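Local structure of GRAM domain-containing protein 1A (Mus musculus, 6GQF) at residues 87-99 with 108-120. The protein carries cholesterol from the plasma membrane to the endoplasmic reticulum without vesicles, binding the sterol in its VASt (ASTER) domain, the part modelled here. Sequence-based numbering, arbitrary orientation.
Sequences KCHQRRVLTYTIP and SASVVETQTLFRR. With HC3 (25-hydroxycholesterol), chain E.
R92 turns the NE edge of its guanidinium to the amide oxygen of Q115: NE and NH2 both donate to OE1, 2.9 Å from R92 NH2 to Q115 OE1, and the oxygen lies in the guanidinium plane. Seen from the amide, both nitrogens come in from the same face, the two planes 38° apart. The other end of that amide is used too, Q115 NE2 donating to E113 OE2 at 3.1 Å from above the carboxylate plane. E113 OE1 in turn takes the Y96 hydroxyl, 2.7 Å from Y96 OH. With CG anti to the backbone N (chi1 -177°) and the chain extended, E113 runs out beside L94 to reach that phenol. With an alanine in place of Q115, the buried R92 guanidinium is likely to be left without the oxygen that both its NE and NH2 share, and the E113 carboxylate less firmly held. S131, on strand 127-136, gives E113 OE2 a further hydrogen bond, and F74 lies against the Y96 ring.

Further along the same face V111 packs on Y96, 3.5 Å from V111 CG1 to Y96 CE1, while its CG2 meets I98 CD1. Y96 OH and I98 CD1 also touch the sterol, at 3.2 Å from C3 and 3.4 Å from C12 of 25-hydroxycholesterol. On the opposite face of the sheet from Y96 and E113, T116 CG2 sits over one face of the H89 ring in a CH-pi contact.

Paired backbone hydrogen bonds from Q90–L117 to I98–A109 keep all this in register. The result is an antiparallel beta hairpin within the curved sheet of the StAR-like VASt domain, with Y96 and I98 on its inner face forming part of the wall of the sterol pocket.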
loop_
_atom_site.group_PDB
_atom_site.type_symbol
_atom_site.label_atom_id
_atom_site.label_comp_id
_atom_site.label_asym_id
_atom_site.label_seq_id
_atom_site.Cartn_x
_atom_site.Cartn_y
_atom_site.Cartn_z
ATOM N N LYS A 87 -19.860 8.298 8.421
ATOM C CA LYS A 87 -19.642 9.429 9.325
ATOM C C LYS A 87 -18.225 9.496 9.913
ATOM O O LYS A 87 -17.680 10.587 10.094
ATOM C CB LYS A 87 -20.657 9.378 10.473
ATOM C CG LYS A 87 -22.110 9.551 10.046
ATOM C CD LYS A 87 -23.045 9.555 11.253
ATOM C CE LYS A 87 -24.502 9.701 10.840
ATOM N NZ LYS A 87 -25.420 9.647 12.013
ATOM N N CYS A 88 -17.640 8.338 10.216
ATOM C CA CYS A 88 -16.345 8.280 10.900
ATOM C C CYS A 88 -15.186 7.912 9.969
ATOM O O CYS A 88 -14.021 8.103 10.323
ATOM C CB CYS A 88 -16.400 7.278 12.055
ATOM S SG CYS A 88 -16.593 5.557 11.536
ATOM N N HIS A 89 -15.500 7.376 8.791
ATOM C CA HIS A 89 -14.461 7.044 7.819
ATOM C C HIS A 89 -14.950 7.153 6.371
ATOM O O HIS A 89 -16.105 7.485 6.118
ATOM C CB HIS A 89 -13.921 5.636 8.092
ATOM C CG HIS A 89 -14.920 4.542 7.872
ATOM N ND1 HIS A 89 -15.444 4.247 6.630
ATOM C CD2 HIS A 89 -15.475 3.658 8.732
ATOM C CE1 HIS A 89 -16.287 3.236 6.740
ATOM N NE2 HIS A 89 -16.324 2.860 8.006
ATOM N N GLN A 90 -14.045 6.894 5.432
ATOM C CA GLN A 90 -14.364 6.891 4.006
ATOM C C GLN A 90 -13.730 5.654 3.379
ATOM O O GLN A 90 -12.860 5.033 3.988
ATOM C CB GLN A 90 -13.856 8.168 3.323
ATOM C CG GLN A 90 -14.242 9.464 4.038
ATOM C CD GLN A 90 -13.641 10.702 3.386
ATOM O OE1 GLN A 90 -12.845 11.416 4.001
ATOM N NE2 GLN A 90 -14.028 10.965 2.142
ATOM N N ARG A 91 -14.168 5.293 2.175
ATOM C CA ARG A 91 -13.632 4.121 1.481
ATOM C C ARG A 91 -13.534 4.352 -0.017
ATOM O O ARG A 91 -14.398 4.984 -0.622
ATOM C CB ARG A 91 -14.492 2.877 1.745
ATOM C CG ARG A 91 -14.603 2.491 3.213
ATOM C CD ARG A 91 -15.488 1.268 3.434
ATOM N NE ARG A 91 -14.878 0.039 2.922
ATOM C CZ ARG A 91 -15.383 -0.740 1.965
ATOM N NH1 ARG A 91 -16.539 -0.455 1.369
ATOM N NH2 ARG A 91 -14.719 -1.827 1.602
ATOM N N ARG A 92 -12.464 3.839 -0.606
ATOM C CA ARG A 92 -12.339 3.777 -2.053
ATOM C C ARG A 92 -11.748 2.430 -2.425
ATOM O O ARG A 92 -11.345 1.655 -1.554
ATOM C CB ARG A 92 -11.472 4.920 -2.599
ATOM C CG ARG A 92 -10.003 4.874 -2.191
ATOM C CD ARG A 92 -9.175 5.921 -2.933
ATOM N NE ARG A 92 -7.757 5.832 -2.588
ATOM C CZ ARG A 92 -6.787 6.527 -3.180
ATOM N NH1 ARG A 92 -7.069 7.376 -4.158
ATOM N NH2 ARG A 92 -5.528 6.372 -2.796
ATOM N N VAL A 93 -11.715 2.155 -3.723
ATOM C CA VAL A 93 -11.123 0.932 -4.238
ATOM C C VAL A 93 -10.258 1.241 -5.453
ATOM O O VAL A 93 -10.572 2.132 -6.244
ATOM C CB VAL A 93 -12.198 -0.113 -4.619
ATOM C CG1 VAL A 93 -12.760 -0.776 -3.375
ATOM C CG2 VAL A 93 -13.316 0.526 -5.441
ATOM N N LEU A 94 -9.158 0.504 -5.575
ATOM C CA LEU A 94 -8.226 0.652 -6.687
ATOM C C LEU A 94 -8.087 -0.674 -7.404
ATOM O O LEU A 94 -8.324 -1.731 -6.820
ATOM C CB LEU A 94 -6.846 1.115 -6.204
ATOM C CG LEU A 94 -6.749 2.413 -5.400
ATOM C CD1 LEU A 94 -7.199 2.245 -3.945
ATOM C CD2 LEU A 94 -5.326 2.942 -5.466
ATOM N N THR A 95 -7.696 -0.619 -8.669
ATOM C CA THR A 95 -7.305 -1.822 -9.373
ATOM C C THR A 95 -6.201 -1.479 -10.350
ATOM O O THR A 95 -6.166 -0.375 -10.896
ATOM C CB THR A 95 -8.484 -2.477 -10.113
ATOM O OG1 THR A 95 -8.024 -3.654 -10.788
ATOM C CG2 THR A 95 -9.103 -1.519 -11.125
ATOM N N TYR A 96 -5.284 -2.416 -10.553
ATOM C CA TYR A 96 -4.209 -2.226 -11.511
ATOM C C TYR A 96 -3.506 -3.541 -11.774
ATOM O O TYR A 96 -3.528 -4.451 -10.940
ATOM C CB TYR A 96 -3.209 -1.176 -11.017
ATOM C CG TYR A 96 -2.938 -1.235 -9.536
ATOM C CD1 TYR A 96 -2.208 -2.277 -8.982
ATOM C CD2 TYR A 96 -3.412 -0.245 -8.693
ATOM C CE1 TYR A 96 -1.967 -2.333 -7.623
ATOM C CE2 TYR A 96 -3.177 -0.289 -7.339
ATOM C CZ TYR A 96 -2.453 -1.334 -6.807
ATOM O OH TYR A 96 -2.218 -1.374 -5.453
ATOM N N THR A 97 -2.907 -3.631 -12.955
ATOM C CA THR A 97 -2.125 -4.788 -13.351
ATOM C C THR A 97 -0.666 -4.529 -13.017
ATOM O O THR A 97 -0.163 -3.425 -13.228
ATOM C CB THR A 97 -2.286 -5.079 -14.848
ATOM O OG1 THR A 97 -3.663 -5.365 -15.125
ATOM C CG2 THR A 97 -1.410 -6.261 -15.287
ATOM N N ILE A 98 0.001 -5.546 -12.482
ATOM C CA ILE A 98 1.396 -5.426 -12.078
ATOM C C ILE A 98 2.255 -6.455 -12.795
ATOM O O ILE A 98 1.747 -7.475 -13.262
ATOM C CB ILE A 98 1.572 -5.608 -10.553
ATOM C CG1 ILE A 98 1.230 -7.048 -10.135
ATOM C CG2 ILE A 98 0.728 -4.581 -9.795
ATOM C CD1 ILE A 98 1.455 -7.327 -8.665
ATOM N N PRO A 99 3.566 -6.188 -12.887
ATOM C CA PRO A 99 4.526 -7.170 -13.398
ATOM C C PRO A 99 5.002 -8.133 -12.310
ATOM O O PRO A 99 5.135 -7.721 -11.160
ATOM C CB PRO A 99 5.674 -6.297 -13.904
ATOM C CG PRO A 99 5.619 -5.078 -13.048
ATOM C CD PRO A 99 4.175 -4.859 -12.708
ATOM N N SER A 108 2.625 -11.465 -14.994
ATOM C CA SER A 108 1.794 -10.323 -14.621
ATOM C C SER A 108 0.608 -10.781 -13.773
ATOM O O SER A 108 0.328 -11.976 -13.674
ATOM C CB SER A 108 1.302 -9.580 -15.864
ATOM O OG SER A 108 0.523 -10.422 -16.697
ATOM N N ALA A 109 -0.074 -9.823 -13.149
ATOM C CA ALA A 109 -1.208 -10.125 -12.282
ATOM C C ALA A 109 -2.051 -8.883 -12.019
ATOM O O ALA A 109 -1.564 -7.762 -12.126
ATOM C CB ALA A 109 -0.724 -10.710 -10.970
ATOM N N SER A 110 -3.318 -9.095 -11.670
ATOM C CA SER A 110 -4.222 -8.004 -11.325
ATOM C C SER A 110 -4.247 -7.826 -9.815
ATOM O O SER A 110 -4.063 -8.787 -9.067
ATOM C CB SER A 110 -5.635 -8.271 -11.849
ATOM O OG SER A 110 -5.667 -8.262 -13.265
ATOM N N VAL A 111 -4.478 -6.592 -9.379
ATOM C CA VAL A 111 -4.513 -6.267 -7.961
ATOM C C VAL A 111 -5.689 -5.365 -7.650
ATOM O O VAL A 111 -5.698 -4.205 -8.042
ATOM C CB VAL A 111 -3.219 -5.564 -7.510
ATOM C CG1 VAL A 111 -3.329 -5.103 -6.055
ATOM C CG2 VAL A 111 -2.025 -6.480 -7.693
ATOM N N VAL A 112 -6.671 -5.901 -6.938
ATOM C CA VAL A 112 -7.758 -5.089 -6.419
ATOM C C VAL A 112 -7.398 -4.657 -5.012
ATOM O O VAL A 112 -7.018 -5.487 -4.188
ATOM C CB VAL A 112 -9.081 -5.850 -6.408
ATOM C CG1 VAL A 112 -10.176 -5.026 -5.731
ATOM C CG2 VAL A 112 -9.477 -6.205 -7.820
ATOM N N GLU A 113 -7.516 -3.360 -4.746
ATOM C CA GLU A 113 -7.165 -2.804 -3.444
ATOM C C GLU A 113 -8.326 -2.004 -2.863
ATOM O O GLU A 113 -9.049 -1.331 -3.593
ATOM C CB GLU A 113 -5.917 -1.918 -3.559
ATOM C CG GLU A 113 -5.424 -1.341 -2.230
ATOM C CD GLU A 113 -4.193 -0.470 -2.386
ATOM O OE1 GLU A 113 -3.772 -0.237 -3.540
ATOM O OE2 GLU A 113 -3.645 -0.017 -1.356
ATOM N N THR A 114 -8.491 -2.095 -1.547
ATOM C CA THR A 114 -9.518 -1.350 -0.825
ATOM C C THR A 114 -8.885 -0.513 0.280
ATOM O O THR A 114 -8.155 -1.041 1.117
ATOM C CB THR A 114 -10.558 -2.294 -0.207
ATOM O OG1 THR A 114 -11.010 -3.216 -1.201
ATOM C CG2 THR A 114 -11.741 -1.519 0.330
ATOM N N GLN A 115 -9.174 0.785 0.285
ATOM C CA GLN A 115 -8.605 1.694 1.276
ATOM C C GLN A 115 -9.683 2.373 2.110
ATOM O O GLN A 115 -10.655 2.888 1.567
ATOM C CB GLN A 115 -7.740 2.753 0.593
ATOM C CG GLN A 115 -6.477 2.195 -0.030
ATOM C CD GLN A 115 -5.564 3.282 -0.551
ATOM O OE1 GLN A 115 -5.991 4.419 -0.756
ATOM N NE2 GLN A 115 -4.296 2.945 -0.759
ATOM N N THR A 116 -9.497 2.365 3.430
ATOM C CA THR A 116 -10.398 3.045 4.362
ATOM C C THR A 116 -9.670 4.146 5.129
ATOM O O THR A 116 -8.760 3.860 5.901
ATOM C CB THR A 116 -11.009 2.062 5.382
ATOM O OG1 THR A 116 -11.704 1.018 4.690
ATOM C CG2 THR A 116 -11.985 2.777 6.300
ATOM N N LEU A 117 -10.094 5.396 4.937
ATOM C CA LEU A 117 -9.428 6.545 5.551
ATOM C C LEU A 117 -10.115 6.993 6.834
ATOM O O LEU A 117 -11.326 7.187 6.866
ATOM C CB LEU A 117 -9.381 7.720 4.566
ATOM C CG LEU A 117 -8.316 8.803 4.801
ATOM C CD1 LEU A 117 -8.150 9.627 3.543
ATOM C CD2 LEU A 117 -8.653 9.720 5.971
ATOM N N PHE A 118 -9.319 7.161 7.884
ATOM C CA PHE A 118 -9.787 7.704 9.156
ATOM C C PHE A 118 -9.078 9.019 9.456
ATOM O O PHE A 118 -7.857 9.050 9.612
ATOM C CB PHE A 118 -9.539 6.714 10.293
ATOM C CG PHE A 118 -10.100 5.349 10.041
ATOM C CD1 PHE A 118 -9.342 4.380 9.405
ATOM C CD2 PHE A 118 -11.386 5.034 10.443
ATOM C CE1 PHE A 118 -9.859 3.121 9.173
ATOM C CE2 PHE A 118 -11.907 3.782 10.214
ATOM C CZ PHE A 118 -11.144 2.822 9.580
ATOM N N ARG A 119 -9.842 10.102 9.536
ATOM C CA ARG A 119 -9.273 11.415 9.809
ATOM C C ARG A 119 -9.025 11.598 11.304
ATOM O O ARG A 119 -9.954 11.526 12.108
ATOM C CB ARG A 119 -10.198 12.513 9.287
ATOM C CG ARG A 119 -10.675 12.282 7.866
ATOM C CD ARG A 119 -10.972 13.593 7.172
ATOM N NE ARG A 119 -9.776 14.427 7.105
ATOM C CZ ARG A 119 -8.825 14.300 6.185
ATOM N NH1 ARG A 119 -8.930 13.376 5.238
ATOM N NH2 ARG A 119 -7.768 15.102 6.213
ATOM N N ARG A 120 -7.767 11.831 11.665
ATOM C CA ARG A 120 -7.377 12.030 13.058
ATOM C C ARG A 120 -6.171 12.959 13.139
ATOM O O ARG A 120 -5.058 12.581 12.768
ATOM C CB ARG A 120 -7.053 10.691 13.732
ATOM C CG ARG A 120 -8.275 9.836 14.099
ATOM C CD ARG A 120 -7.887 8.411 14.486
ATOM N NE ARG A 120 -6.746 8.370 15.395
ATOM C CZ ARG A 120 -6.243 7.255 15.914
ATOM N NH1 ARG A 120 -6.783 6.079 15.625
ATOM N NH2 ARG A 120 -5.199 7.322 16.727
HETATM C C18 HC3 E . 4.194 -8.542 -3.986
HETATM C C13 HC3 E . 2.740 -8.824 -4.380
HETATM C C12 HC3 E . 2.524 -8.035 -5.549
HETATM C C11 HC3 E . 2.543 -6.425 -5.261
HETATM C C9 HC3 E . 1.600 -6.013 -4.135
HETATM C C10 HC3 E . 1.614 -4.413 -3.850
HETATM C C19 HC3 E . 3.051 -3.946 -3.872
HETATM C C1 HC3 E . 0.888 -3.689 -4.982
HETATM C C2 HC3 E . 0.800 -2.199 -4.747
HETATM C C3 HC3 E . 0.168 -1.856 -3.437
HETATM O O1 HC3 E . 0.227 -0.446 -3.221
HETATM C C4 HC3 E . 0.862 -2.555 -2.271
HETATM C C5 HC3 E . 1.013 -4.048 -2.549
HETATM C C6 HC3 E . 1.123 -5.110 -1.289
HETATM C C7 HC3 E . 0.968 -6.545 -1.622
HETATM C C8 HC3 E . 1.915 -6.851 -2.900
HETATM C C14 HC3 E . 1.836 -8.321 -3.226
HETATM C C15 HC3 E . 2.010 -9.402 -2.042
HETATM C C16 HC3 E . 2.412 -10.842 -2.890
HETATM C C17 HC3 E . 2.528 -10.468 -4.381
HETATM C C20 HC3 E . 3.555 -11.162 -5.140
HETATM C C21 HC3 E . 3.031 -11.313 -6.599
HETATM C C22 HC3 E . 4.044 -12.548 -4.595
HETATM C C23 HC3 E . 3.677 -13.757 -5.421
HETATM C C24 HC3 E . 4.001 -14.945 -4.547
HETATM C C25 HC3 E . 4.123 -16.193 -5.387
HETATM C C26 HC3 E . 4.305 -17.356 -4.442
HETATM C C27 HC3 E . 2.857 -16.386 -6.199
HETATM O O2 HC3 E . 5.246 -16.081 -6.230
#